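Putative nucleoprotein (Infectious salmon anemia virus, PDB 4EWC) encapsidates the negative-strand viral RNA, protecting it from nucleases and forming the ribonucleoprotein that serves as template for transcription and replication. Local coordinates at residues Met171-Gln175 with Leu428-Val432; Ser439-Val445 with Val464-Glu468. One frame throughout, in Å; residues are numbered along the deposited sequence.

Interaction 1: residues Met171-Gln175 with Leu428-Val432; sequences MSIWQ and LKVGV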
loop_
_atom_site.group_PDB
_atom_site.type_symbol
_atom_site.label_atom_id
_atom_site.label_comp_id
_atom_site.label_asym_id
_atom_site.label_seq_id
_atom_site.Cartn_x
_atom_site.Cartn_y
_atom_site.Cartn_z
HETATM N N MSE A 171 -16.533 -15.902 -27.281
HETATM C CA MSE A 171 -15.610 -16.686 -26.491
HETATM C C MSE A 171 -14.387 -15.876 -26.044
HETATM O O MSE A 171 -13.660 -16.289 -25.151
HETATM C CB MSE A 171 -15.196 -17.959 -27.224
HETATM C CG MSE A 171 -16.131 -19.123 -26.961
HETATM SE SE MSE A 171 -15.967 -20.752 -28.133
HETATM C CE MSE A 171 -14.020 -21.017 -28.006
ATOM N N SER A 172 -14.153 -14.722 -26.657
ATOM C CA SER A 172 -13.031 -13.877 -26.243
ATOM C C SER A 172 -13.429 -12.929 -25.094
ATOM O O SER A 172 -12.597 -12.198 -24.543
ATOM C CB SER A 172 -12.443 -13.095 -27.441
ATOM O OG SER A 172 -13.372 -12.169 -27.961
ATOM N N ILE A 173 -14.703 -12.962 -24.730
ATOM C CA ILE A 173 -15.194 -12.137 -23.643
ATOM C C ILE A 173 -15.033 -12.834 -22.298
ATOM O O ILE A 173 -15.529 -13.949 -22.088
ATOM C CB ILE A 173 -16.654 -11.740 -23.857
ATOM C CG1 ILE A 173 -16.768 -10.908 -25.129
ATOM C CG2 ILE A 173 -17.179 -10.952 -22.655
ATOM C CD1 ILE A 173 -18.190 -10.760 -25.663
ATOM N N TRP A 174 -14.338 -12.145 -21.398
ATOM C CA TRP A 174 -13.992 -12.653 -20.071
ATOM C C TRP A 174 -15.117 -13.396 -19.355
ATOM O O TRP A 174 -14.963 -14.562 -18.987
ATOM C CB TRP A 174 -13.489 -11.510 -19.198
ATOM C CG TRP A 174 -13.111 -11.984 -17.887
ATOM C CD1 TRP A 174 -11.974 -12.640 -17.562
ATOM C CD2 TRP A 174 -13.886 -11.883 -16.687
ATOM N NE1 TRP A 174 -11.975 -12.952 -16.225
ATOM C CE2 TRP A 174 -13.140 -12.498 -15.665
ATOM C CE3 TRP A 174 -15.133 -11.326 -16.378
ATOM C CZ2 TRP A 174 -13.598 -12.565 -14.344
ATOM C CZ3 TRP A 174 -15.582 -11.409 -15.083
ATOM C CH2 TRP A 174 -14.808 -12.020 -14.076
ATOM N N GLN A 175 -16.248 -12.715 -19.186
ATOM C CA GLN A 175 -17.422 -13.302 -18.545
ATOM C C GLN A 175 -17.751 -14.663 -19.111
ATOM O O GLN A 175 -18.228 -15.532 -18.384
ATOM C CB GLN A 175 -18.664 -12.404 -18.696
ATOM C CG GLN A 175 -18.729 -11.204 -17.784
ATOM C CD GLN A 175 -17.974 -10.025 -18.350
ATOM O OE1 GLN A 175 -17.205 -10.165 -19.309
ATOM N NE2 GLN A 175 -18.196 -8.846 -17.769
ATOM N N LEU A 428 -7.630 -10.684 -24.861
ATOM C CA LEU A 428 -8.843 -10.846 -24.081
ATOM C C LEU A 428 -9.737 -9.624 -24.208
ATOM O O LEU A 428 -9.262 -8.491 -24.354
ATOM C CB LEU A 428 -8.480 -11.075 -22.603
ATOM C CG LEU A 428 -9.646 -11.153 -21.602
ATOM C CD1 LEU A 428 -10.568 -12.321 -21.933
ATOM C CD2 LEU A 428 -9.147 -11.248 -20.186
ATOM N N LYS A 429 -11.038 -9.860 -24.170
ATOM C CA LYS A 429 -11.989 -8.763 -24.136
ATOM C C LYS A 429 -12.924 -8.928 -22.943
ATOM O O LYS A 429 -13.048 -10.014 -22.371
ATOM C CB LYS A 429 -12.767 -8.682 -25.448
ATOM C CG LYS A 429 -11.876 -8.355 -26.622
ATOM C CD LYS A 429 -12.637 -7.764 -27.766
ATOM C CE LYS A 429 -11.917 -8.026 -29.073
ATOM N NZ LYS A 429 -11.984 -9.484 -29.449
ATOM N N VAL A 430 -13.562 -7.843 -22.544
ATOM C CA VAL A 430 -14.419 -7.900 -21.374
ATOM C C VAL A 430 -15.626 -6.981 -21.551
ATOM O O VAL A 430 -15.563 -6.002 -22.287
ATOM C CB VAL A 430 -13.619 -7.570 -20.076
ATOM C CG1 VAL A 430 -13.103 -6.137 -20.107
ATOM C CG2 VAL A 430 -14.446 -7.839 -18.836
ATOM N N GLY A 431 -16.733 -7.338 -20.913
ATOM C CA GLY A 431 -17.889 -6.477 -20.861
ATOM C C GLY A 431 -17.829 -5.635 -19.606
ATOM O O GLY A 431 -17.652 -6.176 -18.514
ATOM N N VAL A 432 -17.958 -4.319 -19.750
ATOM C CA VAL A 432 -17.869 -3.435 -18.596
ATOM C C VAL A 432 -18.986 -2.393 -18.588
ATOM O O VAL A 432 -19.614 -2.129 -19.610
ATOM C CB VAL A 432 -16.480 -2.744 -18.492
ATOM C CG1 VAL A 432 -15.392 -3.752 -18.124
ATOM C CG2 VAL A 432 -16.131 -2.046 -19.784
#

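Interaction 2: residues Ser439-Val445 with Val464-Glu468; sequences SVARTCV and VPGSE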
loop_
_atom_site.group_PDB
_atom_site.type_symbol
_atom_site.label_atom_id
_atom_site.label_comp_id
_atom_site.label_asym_id
_atom_site.label_seq_id
_atom_site.Cartn_x
_atom_site.Cartn_y
_atom_site.Cartn_z
ATOM N N SER A 439 -11.556 -1.376 -13.923
ATOM C CA SER A 439 -10.692 -1.600 -12.777
ATOM C C SER A 439 -11.243 -2.707 -11.877
ATOM O O SER A 439 -10.486 -3.403 -11.206
ATOM C CB SER A 439 -10.504 -0.313 -11.988
ATOM O OG SER A 439 -11.703 0.009 -11.348
ATOM N N VAL A 440 -12.561 -2.864 -11.856
ATOM C CA VAL A 440 -13.179 -4.009 -11.184
ATOM C C VAL A 440 -12.795 -5.315 -11.882
ATOM O O VAL A 440 -12.355 -6.270 -11.239
ATOM C CB VAL A 440 -14.711 -3.904 -11.169
ATOM C CG1 VAL A 440 -15.331 -5.182 -10.595
ATOM C CG2 VAL A 440 -15.151 -2.708 -10.355
ATOM N N ALA A 441 -12.946 -5.339 -13.208
ATOM C CA ALA A 441 -12.620 -6.522 -13.996
ATOM C C ALA A 441 -11.157 -6.897 -13.814
ATOM O O ALA A 441 -10.837 -8.077 -13.643
ATOM C CB ALA A 441 -12.954 -6.305 -15.469
ATOM N N ARG A 442 -10.274 -5.899 -13.835
ATOM C CA ARG A 442 -8.846 -6.148 -13.616
ATOM C C ARG A 442 -8.557 -6.771 -12.238
ATOM O O ARG A 442 -7.696 -7.646 -12.105
ATOM C CB ARG A 442 -8.039 -4.871 -13.842
ATOM C CG ARG A 442 -8.122 -4.411 -15.288
ATOM C CD ARG A 442 -7.392 -3.108 -15.541
ATOM N NE ARG A 442 -5.966 -3.327 -15.658
ATOM C CZ ARG A 442 -5.365 -3.756 -16.762
ATOM N NH1 ARG A 442 -6.075 -4.008 -17.855
ATOM N NH2 ARG A 442 -4.047 -3.940 -16.767
ATOM N N THR A 443 -9.306 -6.342 -11.226
ATOM C CA THR A 443 -9.206 -6.928 -9.892
ATOM C C THR A 443 -9.673 -8.393 -9.893
ATOM O O THR A 443 -9.125 -9.220 -9.177
ATOM C CB THR A 443 -9.990 -6.098 -8.830
ATOM O OG1 THR A 443 -9.487 -4.756 -8.777
ATOM C CG2 THR A 443 -9.850 -6.699 -7.458
ATOM N N CYS A 444 -10.677 -8.706 -10.701
ATOM C CA CYS A 444 -11.227 -10.052 -10.766
ATOM C C CYS A 444 -10.270 -11.032 -11.443
ATOM O O CYS A 444 -10.236 -12.227 -11.128
ATOM C CB CYS A 444 -12.555 -10.026 -11.516
ATOM S SG CYS A 444 -13.859 -9.405 -10.499
ATOM N N VAL A 445 -9.514 -10.495 -12.392
ATOM C CA VAL A 445 -8.495 -11.214 -13.094
ATOM C C VAL A 445 -7.328 -11.478 -12.142
ATOM O O VAL A 445 -6.852 -12.610 -12.040
ATOM C CB VAL A 445 -8.034 -10.395 -14.330
ATOM C CG1 VAL A 445 -6.661 -10.864 -14.866
ATOM C CG2 VAL A 445 -9.085 -10.463 -15.418
ATOM N N VAL A 464 -1.802 -7.156 -11.676
ATOM C CA VAL A 464 -2.527 -6.626 -12.816
ATOM C C VAL A 464 -2.674 -5.141 -12.612
ATOM O O VAL A 464 -3.605 -4.711 -11.931
ATOM C CB VAL A 464 -3.934 -7.218 -12.943
ATOM C CG1 VAL A 464 -4.652 -6.624 -14.145
ATOM C CG2 VAL A 464 -3.868 -8.726 -13.063
ATOM N N PRO A 465 -1.757 -4.346 -13.195
ATOM C CA PRO A 465 -1.739 -2.906 -12.931
ATOM C C PRO A 465 -3.098 -2.304 -13.208
ATOM O O PRO A 465 -3.804 -2.754 -14.127
ATOM C CB PRO A 465 -0.721 -2.372 -13.936
ATOM C CG PRO A 465 0.145 -3.516 -14.225
ATOM C CD PRO A 465 -0.765 -4.714 -14.215
ATOM N N GLY A 466 -3.468 -1.305 -12.415
ATOM C CA GLY A 466 -4.678 -0.559 -12.693
ATOM C C GLY A 466 -5.897 -1.174 -12.047
ATOM O O GLY A 466 -6.988 -0.613 -12.123
ATOM N N SER A 467 -5.735 -2.330 -11.418
ATOM C CA SER A 467 -6.865 -2.930 -10.739
ATOM C C SER A 467 -7.182 -2.146 -9.459
ATOM O O SER A 467 -6.327 -1.420 -8.927
ATOM C CB SER A 467 -6.602 -4.403 -10.427
ATOM O OG SER A 467 -5.447 -4.536 -9.629
ATOM N N GLU A 468 -8.414 -2.305 -8.988
ATOM C CA GLU A 468 -8.897 -1.637 -7.798
ATOM C C GLU A 468 -8.406 -2.342 -6.505
ATOM O O GLU A 468 -8.586 -3.545 -6.335
ATOM C CB GLU A 468 -10.430 -1.568 -7.863
ATOM C CG GLU A 468 -11.093 -0.985 -6.646
ATOM C CD GLU A 468 -10.794 0.492 -6.471
ATOM O OE1 GLU A 468 -11.272 1.298 -7.317
ATOM O OE2 GLU A 468 -10.082 0.842 -5.484
#

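Interaction 1: residues Met171-Gln175 with Leu428-Val432
A single parallel-type beta bridge, prolonged by a side-chain amide, joins the start of helix 174-188 to strand 429-432 in a buried part of the fold. The bridge pairs Ile-173 with Lys-429, whose CA atoms are 4.7 Å apart. Two short hydrogen bonds define it: Lys-429 N donates to Ser-172 O at 2.8 Å, and Trp-174 N donates to Lys-429 O at 2.7 Å. One residue thus bonds through both its N and its O to the two neighbours of its partner, the parallel pattern, and the chain directions differ by 44°. Ile-173 occupies the N-cap position, so the chain turns into the helix right after the bridge.

Further along the strand, Gln-175 does with its side chain what a peptide group would do. Its NE2 donates to Gly-431 O at 2.8 Å, while its OE1 accepts from Gly-431 N at 3.3 Å. An ideal CB on Gly-431 would point at this segment and lie 3.6 Å from Gln-175 NE2, so the bare glycine suits the close approach.

Apolar contacts flank the polar core: Trp-174 CB packs 3.8 Å from Val-430 CG2 and 4.1 Å from Leu-428 CD1. Ser-172 OG accepts only a weak bond from Lys-429 NZ at 3.4 Å and is hydrogen-bonded to Gly-169 O. On the other edge of the strand, Leu-428, Val-430 and Val-432 bond through their backbones to Leu-492, Gln-490 and Thr-488. Here, therefore, backbone polarity on Lys-429 and Gly-431 is satisfied by a helix start acting as a surrogate for a third strand.

Interaction 2: residues Ser439-Val445 with Val464-Glu468
Segment 439-445 is a regular part of helix 438-449, while Val-464 to Ser-467 form a type II beta turn at the end of helix 457-463, within the C-terminal family region of this orthomyxovirus nucleoprotein. The turn is closed by Ser-467 N to Val-464 O at 3.2 Å, and Gly-466 has the positive phi (89°) of its third position. The backbones come nearest at Ser-439 and Ser-467, CA to CA 4.5 Å, and Glu-468 N donates to Ser-439 O at 3.2 Å.

Arg-442 is the most heavily covered residue, with 88 Å² of its surface buried by segment 464-468. Its guanidinium forks onto the turn's central carbonyl: Arg-442 NE and NH2 donate to Pro-465 O at 2.7 and 2.9 Å, with NH1 bonded to Arg-493 O. Val-464 CG1 lies over one guanidinium face, 3.8 Å from Arg-442 NH2. Ser-467 braces the turn from within, its OG donating to Val-464 O at 3.0 Å, while its CB approaches Thr-443 OG1 to 3.3 Å. The acid of Glu-468 leads away from the helix and bonds Asn-473. About one turn beyond Arg-442, the contact closes on an apolar pair, Val-445 CG1 and Val-464 CG2, 4.0 Å apart.

In the fold
Along the chain the two contacts are in series: interaction 1 closes at strand 429-432, and helix 438-449, the next regular element, carries the first segment of interaction 2. Their centres are about 14 Å apart, on the same side of the chain's centre. They touch directly, since Val-430 CG2 lies 4.0 Å from Ala-441 CB, and Trp-174 reaches the helix with CZ2 3.9 Å from Cys-444 CB and NE1 3.9 Å from Val-445 CG2. Ala-441 and Cys-444 point away from segment 464-468, so helix 438-449 is layered between that segment and interaction 1. Helix 174-188, distant in sequence, is thereby packed against the C-terminal family region.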